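Local structure of lybatide 2 (5NGN) at residues G16-Q19 / T20-T23. The protein is a small cystine-rich plant peptide of undetermined function from Lycium barbarum, with a helical scaffold stapled by four disulfide bonds. Sequence-based numbering, arbitrary orientation.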
loop_
_atom_site.group_PDB
_atom_site.type_symbol
_atom_site.label_atom_id
_atom_site.label_comp_id
_atom_site.label_asym_id
_atom_site.label_seq_id
_atom_site.Cartn_x
_atom_site.Cartn_y
_atom_site.Cartn_z
ATOM N N GLY A 16 0.251 -0.768 8.811
ATOM C CA GLY A 16 -0.064 -1.609 9.927
ATOM C C GLY A 16 -0.361 -3.032 9.596
ATOM O O GLY A 16 -1.012 -3.729 10.382
ATOM N N GLN A 17 0.209 -3.541 8.522
ATOM C CA GLN A 17 -0.042 -4.890 8.099
ATOM C C GLN A 17 1.271 -5.656 7.931
ATOM O O GLN A 17 2.322 -5.080 7.695
ATOM C CB GLN A 17 -0.774 -4.903 6.765
ATOM C CG GLN A 17 -2.092 -4.158 6.818
ATOM C CD GLN A 17 -2.883 -4.342 5.559
ATOM O OE1 GLN A 17 -2.732 -3.605 4.550
ATOM N NE2 GLN A 17 -3.684 -5.325 5.581
ATOM N N THR A 18 1.136 -6.970 7.862
ATOM C CA THR A 18 2.264 -7.787 7.486
ATOM C C THR A 18 2.580 -7.580 6.013
ATOM O O THR A 18 1.837 -6.970 5.261
ATOM C CB THR A 18 2.048 -9.241 7.839
ATOM O OG1 THR A 18 0.820 -9.656 7.322
ATOM C CG2 THR A 18 2.053 -9.372 9.327
ATOM N N GLN A 19 3.724 -8.065 5.573
ATOM C CA GLN A 19 4.273 -7.648 4.289
ATOM C C GLN A 19 3.416 -7.939 3.089
ATOM O O GLN A 19 3.172 -7.037 2.264
ATOM C CB GLN A 19 5.702 -8.173 4.090
ATOM C CG GLN A 19 6.716 -7.507 5.012
ATOM C CD GLN A 19 8.177 -7.620 4.581
ATOM O OE1 GLN A 19 8.500 -7.804 3.452
ATOM N NE2 GLN A 19 9.095 -7.410 5.551
ATOM N N THR A 20 2.979 -9.184 2.907
ATOM C CA THR A 20 2.220 -9.458 1.685
ATOM C C THR A 20 0.913 -8.673 1.629
ATOM O O THR A 20 0.521 -8.159 0.581
ATOM C CB THR A 20 1.972 -11.005 1.375
ATOM O OG1 THR A 20 3.292 -11.599 1.132
ATOM C CG2 THR A 20 1.132 -11.198 0.220
ATOM N N GLN A 21 0.229 -8.591 2.781
ATOM C CA GLN A 21 -1.011 -7.813 2.828
ATOM C C GLN A 21 -0.792 -6.346 2.540
ATOM O O GLN A 21 -1.584 -5.714 1.810
ATOM C CB GLN A 21 -1.755 -8.025 4.125
ATOM C CG GLN A 21 -2.372 -9.424 4.142
ATOM C CD GLN A 21 -3.182 -9.749 5.354
ATOM O OE1 GLN A 21 -4.252 -9.180 5.525
ATOM N NE2 GLN A 21 -2.767 -10.753 6.106
ATOM N N TYR A 22 0.258 -5.755 3.079
ATOM C CA TYR A 22 0.611 -4.393 2.712
ATOM C C TYR A 22 0.808 -4.225 1.214
ATOM O O TYR A 22 0.257 -3.311 0.587
ATOM C CB TYR A 22 1.878 -3.949 3.479
ATOM C CG TYR A 22 2.349 -2.542 3.160
ATOM C CD1 TYR A 22 1.668 -1.448 3.640
ATOM C CD2 TYR A 22 3.474 -2.312 2.386
ATOM C CE1 TYR A 22 2.119 -0.181 3.419
ATOM C CE2 TYR A 22 3.958 -1.037 2.166
ATOM C CZ TYR A 22 3.254 0.042 2.696
ATOM O OH TYR A 22 3.712 1.329 2.459
ATOM N N THR A 23 1.624 -5.109 0.616
ATOM C CA THR A 23 1.889 -5.004 -0.809
ATOM C C THR A 23 0.582 -5.145 -1.652
ATOM O O THR A 23 0.353 -4.358 -2.585
ATOM C CB THR A 23 2.952 -6.057 -1.207
ATOM O OG1 THR A 23 4.104 -5.917 -0.363
ATOM C CG2 THR A 23 3.298 -5.913 -2.657
HETATM O O HOH W 1 0.767 -10.604 4.925
#
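Thr18 meets Gln21 through a water that bridges the Thr18 hydroxyl to the backbone of the first helical turn. The hydroxyl of Thr18 sits between its own backbone N and carbonyl carbon (chi1 52°), which turns OG1 toward the start of the helix; there it hydrogen-bonds the water at 2.6 Å from OG1. The same water accepts the amide proton of Gln21, 3.0 Å from N, and so satisfies this first-turn N-H. The side chains of Thr18 and Gln21 run side by side in the same direction, with Thr18 OG1 3.9 Å from Gln21 NE2. Gln17 lays its terminal amide against CB of Gln21; the two glutamine chains cross at about a right angle, their amide planes 76° apart, so they do not stack. The backbone closes the first turn: Tyr22 N bonds Thr18 O and Thr23 N bonds Gln19 O, both at 3.0 Å. The hydroxyl of Thr23 lies with OG1 3.0 Å from Gln19 O and is hydrogen-bonded with Tyr6 OH. Tyr22, its ring swung anti to the backbone N (chi1 179°), instead leads away from the turn, and its OH is hydrogen-bonded to Glu5 OE1 and to Cys3 N of the N-terminal part. The arrangement is a helix N-terminus in which Thr18 occupies the N-cap position without a side-chain capping bond and a water links its hydroxyl to the first turn; helix 19-30, which begins here, carries three of the eight cysteines of this cystine-stapled helical scaffold, a fourth following directly.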